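Local coordinates for ABC transporter substrate-binding protein (Staphylococcus aureus subsp. aureus NCTC 8325, PDB 3UN6) that probably serves as the substrate-binding component of an ABC-type importer and binds zinc, although its natural ligand is not established, at residues A[46-51]-A[259-264]; A[39-44]-A[69-74]; A[191-196]-A[272-277]; A[63-68]-A[237-242]; A[107-112]-A[284-289]. One frame throughout, in Å; residues are numbered along the deposited sequence.

Contact 1 (A[46-51]-A[259-264]); sequences HSANLM and DIMTHH. With ZN (zinc ion), chain B.
The imidazole of His264 carries Met51 on one face and His263 on the other. Met51 CB sits 3.9 Å from the centroid of the His264 ring, in a CH-pi contact. The selenium of Met51, a selenomethionine, covers the same ring, with SE 3.6 Å from His264 CG. The chain of Met51 is bent at chi2 and chi3, and it crosses the imidazole obliquely. On the opposite face, His263 CD2 lies toward the rim. At the ring edge, His264 ND1 donates in the ring plane to Ile260 O at 3.2 Å, a nearly straight bond (168°) that helps fix the ring's rotation. Packing is tight where Met51 CB meets Ile260 CG2 at 3.4 Å. One turn back, Ala48 CB rests on Met261 CG at 3.9 Å. Two residues before Ala48, His46 ND1 binds the zinc ion, as do Cys220 and Cys221. The arrangement is apolar helix-to-helix packing, joining the start of helix 48-58, just after the zinc ligand, to helix 254-264.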
# COMPACT_ATOMS: atom_id res chain seq x y z
N HIS A 46 -2.16 -4.09 2.67
CA HIS A 46 -2.68 -3.21 1.65
C HIS A 46 -3.11 -3.93 0.39
O HIS A 46 -3.82 -3.35 -0.43
CB HIS A 46 -1.70 -2.09 1.30
CG HIS A 46 -1.34 -1.24 2.48
ND1 HIS A 46 -0.41 -0.23 2.40
CD2 HIS A 46 -1.73 -1.29 3.77
CE1 HIS A 46 -0.29 0.34 3.58
NE2 HIS A 46 -1.08 -0.29 4.44
N SER A 47 -2.70 -5.18 0.25
CA SER A 47 -3.07 -5.96 -0.93
C SER A 47 -4.01 -7.10 -0.62
O SER A 47 -4.35 -7.86 -1.51
CB SER A 47 -1.78 -6.53 -1.57
OG SER A 47 -1.29 -7.60 -0.80
N ALA A 48 -4.45 -7.22 0.64
CA ALA A 48 -5.25 -8.36 1.10
C ALA A 48 -6.63 -8.47 0.46
O ALA A 48 -7.19 -9.56 0.40
CB ALA A 48 -5.38 -8.32 2.62
N ASN A 49 -7.19 -7.36 -0.03
CA ASN A 49 -8.49 -7.44 -0.71
C ASN A 49 -8.39 -8.24 -2.01
O ASN A 49 -9.37 -8.78 -2.47
CB ASN A 49 -9.11 -6.06 -0.99
CG ASN A 49 -10.59 -6.15 -1.30
OD1 ASN A 49 -11.34 -6.83 -0.61
ND2 ASN A 49 -11.02 -5.48 -2.35
N LEU A 50 -7.20 -8.33 -2.60
CA LEU A 50 -7.01 -9.19 -3.78
C LEU A 50 -7.18 -10.67 -3.41
O LEU A 50 -7.71 -11.45 -4.20
CB LEU A 50 -5.62 -8.98 -4.40
CG LEU A 50 -5.39 -7.69 -5.16
CD1 LEU A 50 -3.94 -7.60 -5.59
CD2 LEU A 50 -6.32 -7.62 -6.36
N MSE A 51 -6.72 -11.04 -2.20
CA MSE A 51 -6.84 -12.42 -1.72
C MSE A 51 -8.33 -12.73 -1.53
O MSE A 51 -8.82 -13.81 -1.91
CB MSE A 51 -6.13 -12.63 -0.37
CG MSE A 51 -4.68 -12.06 -0.16
SE MSE A 51 -3.27 -12.61 -1.36
CE MSE A 51 -3.47 -11.23 -2.76
N ASP A 259 -8.44 -14.23 8.74
CA ASP A 259 -8.48 -15.56 8.11
C ASP A 259 -7.92 -15.53 6.67
O ASP A 259 -7.16 -16.42 6.28
CB ASP A 259 -9.91 -16.12 8.13
CG ASP A 259 -10.42 -16.44 9.56
OD1 ASP A 259 -9.59 -16.65 10.47
OD2 ASP A 259 -11.66 -16.48 9.76
N ILE A 260 -8.29 -14.52 5.89
CA ILE A 260 -7.74 -14.37 4.53
C ILE A 260 -6.22 -14.29 4.55
O ILE A 260 -5.53 -15.00 3.84
CB ILE A 260 -8.29 -13.11 3.82
CG1 ILE A 260 -9.55 -13.46 3.03
CG2 ILE A 260 -7.29 -12.58 2.84
CD1 ILE A 260 -9.31 -14.49 1.88
N MSE A 261 -5.70 -13.40 5.39
CA MSE A 261 -4.27 -13.20 5.47
C MSE A 261 -3.49 -14.39 6.03
O MSE A 261 -2.41 -14.70 5.51
CB MSE A 261 -3.96 -11.94 6.25
CG MSE A 261 -4.53 -10.70 5.57
SE MSE A 261 -3.88 -9.12 6.44
CE MSE A 261 -4.61 -9.29 8.04
N THR A 262 -4.01 -15.06 7.06
CA THR A 262 -3.27 -16.19 7.63
C THR A 262 -3.08 -17.25 6.57
O THR A 262 -2.05 -17.95 6.53
CB THR A 262 -3.97 -16.80 8.87
OG1 THR A 262 -5.33 -17.12 8.56
CG2 THR A 262 -3.93 -15.82 10.05
N HIS A 263 -4.07 -17.38 5.71
CA HIS A 263 -3.99 -18.34 4.65
C HIS A 263 -2.84 -18.06 3.68
O HIS A 263 -2.03 -18.94 3.40
CB HIS A 263 -5.32 -18.37 3.90
CG HIS A 263 -5.35 -19.39 2.80
ND1 HIS A 263 -5.75 -20.69 3.00
CD2 HIS A 263 -5.02 -19.30 1.49
CE1 HIS A 263 -5.67 -21.36 1.86
NE2 HIS A 263 -5.23 -20.53 0.93
N HIS A 264 -2.77 -16.82 3.20
CA HIS A 264 -1.82 -16.42 2.16
C HIS A 264 -0.46 -15.93 2.59
O HIS A 264 0.52 -16.12 1.86
CB HIS A 264 -2.44 -15.30 1.31
CG HIS A 264 -3.54 -15.77 0.42
ND1 HIS A 264 -4.86 -15.82 0.82
CD2 HIS A 264 -3.52 -16.23 -0.86
CE1 HIS A 264 -5.60 -16.27 -0.18
NE2 HIS A 264 -4.81 -16.53 -1.20
ZN ZN B . 0.67 0.64 0.81
O HOH W 1 2.87 -0.16 1.30

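Contact 2 (A[39-44]-A[69-74]); sequences IGYLPI and LVKFNN. With PO4 (phosphate ion), chain D.
The carbonyl of Tyr41 receives the amide of Phe72, with Phe72 N 2.9 Å from Tyr41 O. Both Val70 N and Val70 O bond to strand 36-41: N donates to Ile39 O at 2.9 Å, and O accepts from Tyr41 N at 3.0 Å. These bonds set strands 36-41 and 66-71 parallel, with Ile39 beside Leu69, Gly40 beside Val70 and Tyr41 beside Lys71. Tyr41 CG stands between the backbone N and the carbonyl carbon (chi1 73°). The phenol crosses to the neighbouring strand, where Lys71 CA lies over one ring face, 4.1 Å from the centroid. Leu69 CB approaches Tyr41 CE1 obliquely. Water 2 lies in the ring plane, between Tyr41 OH and Leu69 O, and donates to that carbonyl at 2.7 Å. Phe72 turns a ring edge to Gly40, while Leu42 CD1 packs against Phe72 CB at 4.0 Å. Helix 48-58 connects the two strands in a beta-alpha-beta unit. Lys71 NZ leads outward to a phosphate, probably from the crystallisation liquor, which Lys266 also binds. The chemistry divides: backbone bonds fix the strand register, the phenol joins the strands through packing and a water, and the lysine ammonium binds an anion.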
# COMPACT_ATOMS: atom_id res chain seq x y z
N ILE A 39 -2.38 -10.28 -11.59
CA ILE A 39 -2.25 -9.08 -10.78
C ILE A 39 -1.14 -9.26 -9.79
O ILE A 39 -1.09 -10.27 -9.05
CB ILE A 39 -3.53 -8.75 -9.98
CG1 ILE A 39 -4.76 -8.62 -10.89
CG2 ILE A 39 -3.34 -7.49 -9.14
CD1 ILE A 39 -4.77 -7.43 -11.83
N GLY A 40 -0.26 -8.27 -9.75
CA GLY A 40 0.89 -8.29 -8.86
C GLY A 40 0.69 -7.67 -7.49
O GLY A 40 -0.07 -6.70 -7.33
N TYR A 41 1.41 -8.19 -6.49
CA TYR A 41 1.31 -7.67 -5.15
C TYR A 41 2.49 -8.03 -4.27
O TYR A 41 3.27 -8.95 -4.57
CB TYR A 41 0.07 -8.28 -4.45
CG TYR A 41 0.25 -9.73 -4.08
CD1 TYR A 41 0.12 -10.74 -5.03
CD2 TYR A 41 0.56 -10.10 -2.77
CE1 TYR A 41 0.30 -12.07 -4.70
CE2 TYR A 41 0.74 -11.44 -2.43
CZ TYR A 41 0.60 -12.41 -3.40
OH TYR A 41 0.78 -13.73 -3.07
N LEU A 42 2.59 -7.28 -3.17
CA LEU A 42 3.47 -7.58 -2.05
C LEU A 42 2.57 -8.10 -0.92
O LEU A 42 1.39 -7.64 -0.81
CB LEU A 42 4.27 -6.36 -1.61
CG LEU A 42 5.65 -6.12 -2.24
CD1 LEU A 42 5.56 -5.69 -3.74
CD2 LEU A 42 6.40 -5.05 -1.40
N PRO A 43 3.10 -9.02 -0.05
CA PRO A 43 2.32 -9.63 1.05
C PRO A 43 2.16 -8.70 2.28
O PRO A 43 2.67 -8.97 3.35
CB PRO A 43 3.14 -10.88 1.40
CG PRO A 43 4.56 -10.46 1.13
CD PRO A 43 4.50 -9.48 -0.04
N ILE A 44 1.42 -7.63 2.08
CA ILE A 44 1.15 -6.63 3.09
C ILE A 44 -0.37 -6.50 3.16
O ILE A 44 -1.06 -6.91 2.23
CB ILE A 44 1.75 -5.31 2.70
CG1 ILE A 44 1.27 -4.90 1.29
CG2 ILE A 44 3.29 -5.40 2.76
CD1 ILE A 44 1.81 -3.56 0.80
N LEU A 69 -2.61 -14.39 -9.00
CA LEU A 69 -1.94 -13.43 -8.14
C LEU A 69 -0.43 -13.72 -8.16
O LEU A 69 0.01 -14.80 -7.77
CB LEU A 69 -2.50 -13.52 -6.73
CG LEU A 69 -3.99 -13.25 -6.56
CD1 LEU A 69 -4.39 -13.50 -5.11
CD2 LEU A 69 -4.36 -11.83 -6.97
N VAL A 70 0.35 -12.74 -8.57
CA VAL A 70 1.80 -12.89 -8.73
C VAL A 70 2.52 -12.08 -7.63
O VAL A 70 2.42 -10.84 -7.58
CB VAL A 70 2.21 -12.40 -10.15
CG1 VAL A 70 3.70 -12.62 -10.41
CG2 VAL A 70 1.36 -13.11 -11.22
N LYS A 71 3.27 -12.78 -6.77
CA LYS A 71 3.95 -12.17 -5.62
C LYS A 71 5.35 -11.63 -5.88
O LYS A 71 6.17 -12.28 -6.52
CB LYS A 71 4.05 -13.18 -4.47
CG LYS A 71 4.59 -12.57 -3.20
CD LYS A 71 4.64 -13.55 -2.03
CE LYS A 71 5.79 -14.52 -2.19
NZ LYS A 71 5.92 -15.36 -0.98
N PHE A 72 5.63 -10.46 -5.30
CA PHE A 72 6.92 -9.79 -5.41
C PHE A 72 7.40 -9.47 -4.00
O PHE A 72 6.60 -9.36 -3.09
CB PHE A 72 6.77 -8.51 -6.24
CG PHE A 72 6.46 -8.77 -7.68
CD1 PHE A 72 5.15 -8.83 -8.13
CD2 PHE A 72 7.49 -9.02 -8.57
CE1 PHE A 72 4.85 -9.10 -9.46
CE2 PHE A 72 7.22 -9.30 -9.91
CZ PHE A 72 5.87 -9.34 -10.35
N ASN A 73 8.72 -9.35 -3.82
CA ASN A 73 9.31 -9.05 -2.50
C ASN A 73 9.69 -7.58 -2.35
O ASN A 73 10.02 -7.14 -1.27
CB ASN A 73 10.60 -9.86 -2.28
CG ASN A 73 10.41 -11.36 -2.46
OD1 ASN A 73 11.27 -12.04 -3.05
ND2 ASN A 73 9.29 -11.88 -1.96
N ASN A 74 9.68 -6.84 -3.45
CA ASN A 74 10.05 -5.42 -3.44
C ASN A 74 9.31 -4.66 -4.53
O ASN A 74 8.85 -5.26 -5.51
CB ASN A 74 11.55 -5.25 -3.67
CG ASN A 74 12.01 -5.86 -4.99
OD1 ASN A 74 12.07 -5.18 -6.02
ND2 ASN A 74 12.27 -7.15 -4.98
P PO4 D . 7.69 -18.66 -1.24
O1 PO4 D . 7.92 -18.99 0.22
O2 PO4 D . 6.21 -18.77 -1.54
O3 PO4 D . 8.13 -17.25 -1.52
O4 PO4 D . 8.45 -19.65 -2.09
O HOH W 2 0.72 -15.71 -5.30

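Contact 3 (A[191-196]-A[272-277]); sequences VAEPFG and LTQSAA
Ser275 OG lies anti to the carbonyl carbon (chi1 -63°), directed at Glu193 and Pro194. Glu193 CG is likewise anti to its carbonyl carbon, and a bend at chi2 (-68°) turns the chain at CD. Ser275 OG comes within 3.1 Å of Pro194 CB and 3.5 Å of Glu193 CB. These are packing contacts with carbon; the hydroxyl's hydrogen bond is to Val271 O in its own helix. Leu272 and Pro194 lie side by side and point the same way, with Leu272 CD2 4.1 Å from Pro194 CB. The peptide bond before Pro194 is cis. The carboxylate of Glu193 folds back to its own chain: OE1 accepts from Gly196 N at 2.9 Å, nearly along the C-O axis, and also from Ala197 N. Two amides thus grip one carboxylate oxygen, which probably favours its charged form. No hydrogen bond links the two segments. This is packing of helix 269-277 on a cis-proline turn, which leads from strand 188-192 into a helix whose early amides bond to the Glu193 carboxylate.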
# COMPACT_ATOMS: atom_id res chain seq x y z
N VAL A 191 6.27 1.55 7.13
CA VAL A 191 5.88 0.53 6.17
C VAL A 191 4.47 0.06 6.46
O VAL A 191 3.88 0.44 7.47
CB VAL A 191 6.83 -0.67 6.30
CG1 VAL A 191 6.64 -1.34 7.70
CG2 VAL A 191 6.63 -1.67 5.16
N ALA A 192 3.90 -0.71 5.52
CA ALA A 192 2.58 -1.27 5.73
C ALA A 192 2.71 -2.46 6.66
O ALA A 192 3.74 -3.13 6.68
CB ALA A 192 1.97 -1.73 4.40
N GLU A 193 1.67 -2.73 7.42
CA GLU A 193 1.67 -3.95 8.21
C GLU A 193 1.66 -5.08 7.19
O GLU A 193 1.24 -4.87 6.05
CB GLU A 193 0.48 -3.99 9.14
CG GLU A 193 0.56 -2.98 10.29
CD GLU A 193 1.68 -3.27 11.32
OE1 GLU A 193 2.71 -3.87 10.97
OE2 GLU A 193 1.52 -2.85 12.49
N PRO A 194 2.12 -6.28 7.58
CA PRO A 194 2.54 -6.69 8.89
C PRO A 194 4.00 -6.45 9.24
O PRO A 194 4.45 -6.96 10.24
CB PRO A 194 2.28 -8.19 8.84
CG PRO A 194 2.63 -8.55 7.43
CD PRO A 194 2.32 -7.36 6.60
N PHE A 195 4.71 -5.63 8.47
CA PHE A 195 6.15 -5.46 8.71
C PHE A 195 6.53 -4.64 9.93
O PHE A 195 7.68 -4.68 10.35
CB PHE A 195 6.88 -5.11 7.40
CG PHE A 195 6.80 -6.23 6.41
CD1 PHE A 195 7.59 -7.38 6.61
CD2 PHE A 195 5.85 -6.24 5.41
CE1 PHE A 195 7.50 -8.48 5.76
CE2 PHE A 195 5.74 -7.34 4.53
CZ PHE A 195 6.57 -8.47 4.72
N GLY A 196 5.56 -3.97 10.55
CA GLY A 196 5.82 -3.27 11.80
C GLY A 196 5.65 -4.27 12.93
O GLY A 196 6.54 -4.44 13.78
N LEU A 272 -0.73 -11.10 12.32
CA LEU A 272 -1.74 -10.69 11.35
C LEU A 272 -3.02 -10.12 12.00
O LEU A 272 -3.72 -9.30 11.39
CB LEU A 272 -2.05 -11.83 10.36
CG LEU A 272 -0.86 -12.18 9.45
CD1 LEU A 272 -1.12 -13.50 8.76
CD2 LEU A 272 -0.58 -11.05 8.42
N THR A 273 -3.30 -10.53 13.24
CA THR A 273 -4.42 -9.96 14.01
C THR A 273 -4.08 -8.51 14.31
O THR A 273 -4.90 -7.61 14.10
CB THR A 273 -4.67 -10.75 15.28
OG1 THR A 273 -5.02 -12.09 14.92
CG2 THR A 273 -5.83 -10.14 16.07
N GLN A 274 -2.87 -8.25 14.79
CA GLN A 274 -2.43 -6.88 15.04
C GLN A 274 -2.49 -6.05 13.73
O GLN A 274 -2.97 -4.91 13.71
CB GLN A 274 -1.01 -6.88 15.62
CG GLN A 274 -0.40 -5.48 15.81
CD GLN A 274 0.90 -5.56 16.57
OE1 GLN A 274 1.10 -6.45 17.38
NE2 GLN A 274 1.80 -4.63 16.32
N SER A 275 -2.01 -6.65 12.63
CA SER A 275 -1.96 -6.00 11.33
C SER A 275 -3.35 -5.64 10.82
O SER A 275 -3.58 -4.54 10.32
CB SER A 275 -1.26 -6.91 10.33
OG SER A 275 0.11 -7.14 10.71
N ALA A 276 -4.28 -6.60 10.96
CA ALA A 276 -5.64 -6.43 10.52
C ALA A 276 -6.41 -5.44 11.39
O ALA A 276 -7.27 -4.71 10.89
CB ALA A 276 -6.35 -7.78 10.49
N ALA A 277 -6.10 -5.42 12.69
CA ALA A 277 -6.76 -4.51 13.61
C ALA A 277 -6.60 -3.06 13.16
O ALA A 277 -7.53 -2.29 13.32
CB ALA A 277 -6.26 -4.69 15.03

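Contact 4 (A[63-68]-A[237-242]); sequences PKYKLE and AQAFVQ
Tyr65 and Phe240 carry most of this contact. Phe240 CB lies over one face of the Tyr65 ring, 4.1 Å from its centroid and offset toward the rim. The two side chains cross at about a right angle, and their ring planes stand at 75°. Tyr65 OH lies near the plane of the Phe240 ring, at its edge, 3.5 Å from Phe240 CD1. It is also 3.4 Å from Phe240 CA, so the phenol reaches the helix backbone. Leu67 comes two residues on, within the strand. Both of its methyls, CD1 and CD2, meet Phe240 CE1 at 3.9 Å, so this ring touches both Tyr65 and Leu67. Ala239 CB touches Tyr65 CE2 and also the aliphatic part of Lys64, whose CD is 3.9 Å away.

A torsion and a polar bond set the tyrosine. Its CG sits between the backbone N and the carbonyl carbon (chi1 58°), and from there the ring presents one face to Phe240 CB. The phenol hydroxyl is hydrogen-bonded to Asp243, further along the same helix as Phe240, so the polar end of this buried tyrosine has a partner. Around the contact, Leu57 of helix 48-58 touches both Tyr65 and Leu67, and Ile37 of strand 36-41 touches Tyr65 and Phe240. Helix 234-250 thus packs against the beginning of the edge strand 66-71, with helix 316-320 covering Ala237 and Val241.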
# COMPACT_ATOMS: atom_id res chain seq x y z
N PRO A 63 -16.89 -18.72 -13.12
CA PRO A 63 -16.37 -17.37 -12.99
C PRO A 63 -16.15 -16.75 -14.37
O PRO A 63 -15.84 -17.46 -15.34
CB PRO A 63 -15.05 -17.57 -12.26
CG PRO A 63 -14.64 -18.95 -12.56
CD PRO A 63 -15.91 -19.74 -12.70
N LYS A 64 -16.27 -15.43 -14.44
CA LYS A 64 -16.13 -14.70 -15.71
C LYS A 64 -14.68 -14.50 -16.20
O LYS A 64 -14.46 -14.09 -17.34
CB LYS A 64 -16.85 -13.35 -15.61
CG LYS A 64 -18.35 -13.49 -15.36
CD LYS A 64 -19.07 -12.15 -15.32
CE LYS A 64 -20.57 -12.35 -15.16
NZ LYS A 64 -21.30 -11.05 -15.15
N TYR A 65 -13.71 -14.80 -15.35
CA TYR A 65 -12.29 -14.65 -15.68
C TYR A 65 -11.51 -15.52 -14.69
O TYR A 65 -12.10 -16.10 -13.77
CB TYR A 65 -11.85 -13.17 -15.54
CG TYR A 65 -12.10 -12.61 -14.14
CD1 TYR A 65 -11.09 -12.51 -13.20
CD2 TYR A 65 -13.39 -12.23 -13.75
CE1 TYR A 65 -11.35 -12.02 -11.91
CE2 TYR A 65 -13.65 -11.75 -12.47
CZ TYR A 65 -12.64 -11.65 -11.56
OH TYR A 65 -12.93 -11.19 -10.30
N LYS A 66 -10.21 -15.64 -14.91
CA LYS A 66 -9.32 -16.34 -13.99
C LYS A 66 -8.40 -15.28 -13.41
O LYS A 66 -7.92 -14.39 -14.13
CB LYS A 66 -8.48 -17.40 -14.69
CG LYS A 66 -9.27 -18.51 -15.32
CD LYS A 66 -8.33 -19.54 -15.94
CE LYS A 66 -9.11 -20.58 -16.72
NZ LYS A 66 -8.23 -21.57 -17.39
N LEU A 67 -8.16 -15.35 -12.12
CA LEU A 67 -7.32 -14.40 -11.43
C LEU A 67 -6.05 -15.10 -10.96
O LEU A 67 -6.11 -16.05 -10.16
CB LEU A 67 -8.08 -13.79 -10.25
CG LEU A 67 -7.39 -12.73 -9.39
CD1 LEU A 67 -6.86 -11.57 -10.24
CD2 LEU A 67 -8.36 -12.23 -8.34
N GLU A 68 -4.92 -14.66 -11.47
CA GLU A 68 -3.63 -15.19 -11.05
C GLU A 68 -2.94 -14.09 -10.26
O GLU A 68 -2.73 -12.99 -10.78
CB GLU A 68 -2.77 -15.62 -12.24
CG GLU A 68 -1.31 -15.92 -11.84
CD GLU A 68 -0.50 -16.59 -12.94
OE1 GLU A 68 0.75 -16.61 -12.81
OE2 GLU A 68 -1.09 -17.10 -13.92
N ALA A 237 -12.81 -6.57 -17.12
CA ALA A 237 -12.31 -5.57 -16.18
C ALA A 237 -13.42 -5.19 -15.20
O ALA A 237 -13.20 -5.11 -14.00
CB ALA A 237 -11.82 -4.35 -16.92
N GLN A 238 -14.61 -4.96 -15.73
CA GLN A 238 -15.75 -4.61 -14.89
C GLN A 238 -16.11 -5.75 -13.93
O GLN A 238 -16.39 -5.49 -12.78
CB GLN A 238 -16.97 -4.24 -15.75
CG GLN A 238 -18.17 -3.76 -14.94
CD GLN A 238 -17.90 -2.44 -14.21
OE1 GLN A 238 -17.74 -1.40 -14.86
NE2 GLN A 238 -17.88 -2.48 -12.88
N ALA A 239 -16.12 -6.99 -14.40
CA ALA A 239 -16.43 -8.14 -13.54
C ALA A 239 -15.40 -8.23 -12.41
O ALA A 239 -15.75 -8.37 -11.24
CB ALA A 239 -16.46 -9.44 -14.35
N PHE A 240 -14.14 -8.06 -12.75
CA PHE A 240 -13.08 -8.10 -11.74
C PHE A 240 -13.22 -6.99 -10.65
O PHE A 240 -13.19 -7.28 -9.45
CB PHE A 240 -11.71 -8.08 -12.44
CG PHE A 240 -10.58 -7.89 -11.51
CD1 PHE A 240 -10.40 -8.76 -10.44
CD2 PHE A 240 -9.70 -6.84 -11.67
CE1 PHE A 240 -9.37 -8.61 -9.55
CE2 PHE A 240 -8.65 -6.67 -10.79
CZ PHE A 240 -8.50 -7.58 -9.71
N VAL A 241 -13.42 -5.75 -11.08
CA VAL A 241 -13.58 -4.64 -10.13
C VAL A 241 -14.83 -4.82 -9.27
O VAL A 241 -14.87 -4.43 -8.10
CB VAL A 241 -13.66 -3.29 -10.87
CG1 VAL A 241 -14.14 -2.18 -9.93
CG2 VAL A 241 -12.32 -2.97 -11.48
N GLN A 242 -15.85 -5.42 -9.86
CA GLN A 242 -17.10 -5.73 -9.16
C GLN A 242 -16.86 -6.77 -8.03
O GLN A 242 -17.38 -6.62 -6.94
CB GLN A 242 -18.12 -6.27 -10.14
CG GLN A 242 -19.40 -6.82 -9.48
CD GLN A 242 -20.34 -5.75 -9.00
OE1 GLN A 242 -21.09 -5.16 -9.80
NE2 GLN A 242 -20.35 -5.51 -7.68

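Contact 5 (A[107-112]-A[284-289]); sequences IKAVAL and LTIKPS
A classic beta bulge lies on one side of this contact: Val110 and Ala111 both face Leu223 of strand 221-225. The chain turns a corner at Ala111, where strand 108-110 gives way to strand 112-122, and residues 284-286 pack against the corner. The direct polar link is Leu112 N to Leu284 O, 2.8 Å long and nearly straight at 172°. Water 3 makes a second link. It donates to Val110 O at 2.8 Å and accepts from Ile286 N at 3.0 Å, so polar backbone atoms of both segments are satisfied through it.

Around these bonds the packing is apolar. Ile286 CG1 is anti to its carbonyl carbon (chi1 -64°) and rests 3.6 Å from Ala111 C. Beyond it, Ile286 CD1 meets Ala109 CB at 3.5 Å, a tight pair. Leu112 CD2 rests against Ile286 CG1, while Leu112 CD1 approaches Thr285 O at 3.5 Å. Leu284 CD1 lies 3.4 Å from Leu112 O. That carbonyl is also hydrogen-bonded to Tyr244 of helix 234-250, and Tyr318 of helix 316-320 binds Leu284 N. Lys287 then takes the N-cap position of helix 288-300. The arrangement is a bulged strand corner between two sheets, held by the segment that leads into helix 288-300.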
# COMPACT_ATOMS: atom_id res chain seq x y z
N ILE A 107 -1.06 2.87 -17.37
CA ILE A 107 -1.94 2.43 -16.28
C ILE A 107 -2.97 3.46 -15.80
O ILE A 107 -2.84 4.65 -16.06
CB ILE A 107 -1.14 1.91 -15.04
CG1 ILE A 107 -0.22 3.00 -14.46
CG2 ILE A 107 -0.31 0.70 -15.43
CD1 ILE A 107 0.56 2.57 -13.22
N LYS A 108 -4.00 2.95 -15.12
CA LYS A 108 -5.06 3.74 -14.50
C LYS A 108 -5.37 3.12 -13.14
O LYS A 108 -5.42 1.88 -13.02
CB LYS A 108 -6.32 3.70 -15.35
CG LYS A 108 -6.29 4.53 -16.66
CD LYS A 108 -6.57 6.00 -16.42
CE LYS A 108 -6.84 6.73 -17.70
NZ LYS A 108 -7.55 8.04 -17.45
N ALA A 109 -5.54 3.97 -12.13
CA ALA A 109 -5.94 3.54 -10.79
C ALA A 109 -7.46 3.43 -10.82
O ALA A 109 -8.14 4.33 -11.36
CB ALA A 109 -5.53 4.54 -9.74
N VAL A 110 -7.97 2.35 -10.27
CA VAL A 110 -9.41 2.08 -10.30
C VAL A 110 -10.03 2.04 -8.93
O VAL A 110 -11.23 2.30 -8.78
CB VAL A 110 -9.71 0.79 -11.10
CG1 VAL A 110 -9.20 0.97 -12.54
CG2 VAL A 110 -9.11 -0.46 -10.44
N ALA A 111 -9.22 1.75 -7.91
CA ALA A 111 -9.73 1.71 -6.54
C ALA A 111 -8.61 1.68 -5.52
O ALA A 111 -7.46 1.35 -5.85
CB ALA A 111 -10.64 0.49 -6.35
N LEU A 112 -8.94 1.99 -4.28
CA LEU A 112 -7.94 1.88 -3.20
C LEU A 112 -7.76 0.40 -2.83
O LEU A 112 -8.65 -0.41 -3.06
CB LEU A 112 -8.44 2.61 -1.95
CG LEU A 112 -8.68 4.12 -2.04
CD1 LEU A 112 -9.34 4.60 -0.74
CD2 LEU A 112 -7.34 4.86 -2.34
N LEU A 284 -13.87 1.53 -1.19
CA LEU A 284 -12.54 1.71 -1.72
C LEU A 284 -12.51 2.70 -2.90
O LEU A 284 -11.63 2.65 -3.76
CB LEU A 284 -11.95 0.34 -2.11
CG LEU A 284 -11.78 -0.66 -0.97
CD1 LEU A 284 -11.26 -2.03 -1.49
CD2 LEU A 284 -10.84 -0.14 0.11
N THR A 285 -13.48 3.61 -2.95
CA THR A 285 -13.50 4.66 -3.98
C THR A 285 -12.25 5.54 -3.81
O THR A 285 -11.90 5.92 -2.69
CB THR A 285 -14.69 5.58 -3.78
OG1 THR A 285 -15.90 4.83 -3.87
CG2 THR A 285 -14.74 6.72 -4.84
N ILE A 286 -11.58 5.85 -4.91
CA ILE A 286 -10.48 6.81 -4.88
C ILE A 286 -11.16 8.18 -5.01
O ILE A 286 -11.56 8.59 -6.10
CB ILE A 286 -9.50 6.64 -6.04
CG1 ILE A 286 -8.79 5.28 -5.95
CG2 ILE A 286 -8.49 7.77 -5.99
CD1 ILE A 286 -7.82 5.02 -7.14
N LYS A 287 -11.33 8.86 -3.90
CA LYS A 287 -12.03 10.13 -3.92
C LYS A 287 -11.12 11.27 -4.35
O LYS A 287 -9.91 11.27 -4.06
CB LYS A 287 -12.66 10.42 -2.56
CG LYS A 287 -13.71 9.42 -2.16
CD LYS A 287 -14.33 9.81 -0.85
CE LYS A 287 -15.16 8.69 -0.27
NZ LYS A 287 -15.79 9.13 1.03
N PRO A 288 -11.69 12.24 -5.07
CA PRO A 288 -10.89 13.38 -5.49
C PRO A 288 -10.17 14.07 -4.32
O PRO A 288 -8.99 14.42 -4.42
CB PRO A 288 -11.93 14.32 -6.10
CG PRO A 288 -13.00 13.39 -6.65
CD PRO A 288 -13.04 12.23 -5.67
N SER A 289 -10.86 14.22 -3.20
CA SER A 289 -10.28 14.90 -2.04
C SER A 289 -9.06 14.14 -1.52
O SER A 289 -8.00 14.74 -1.24
CB SER A 289 -11.35 15.07 -0.94
OG SER A 289 -11.87 13.79 -0.56
O HOH W 3 -12.43 4.52 -7.46

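Contacts 1, 2 and 4 share one beta-alpha-beta unit. Contact 2 pairs its strands, contact 1 packs the start of its helix, and contact 4 covers the beginning of its second strand. Ser47 OG of contact 1 lies 2.7 Å from Leu42 O of contact 2, and Ile39 N meets Glu68 O of contact 4 at 2.8 Å. Contact 1 supplies His46 to the zinc site. Contact 3 reaches this histidine through Ala192 CB, 3.2 Å from His46 CE1. The side chain of Leu42 is about 5 Å from a zinc ion, and that of Leu112 in contact 5 about 10 Å. Contacts 3 and 5 lie on opposite sides of the chain's centre, their centres about 23 Å apart.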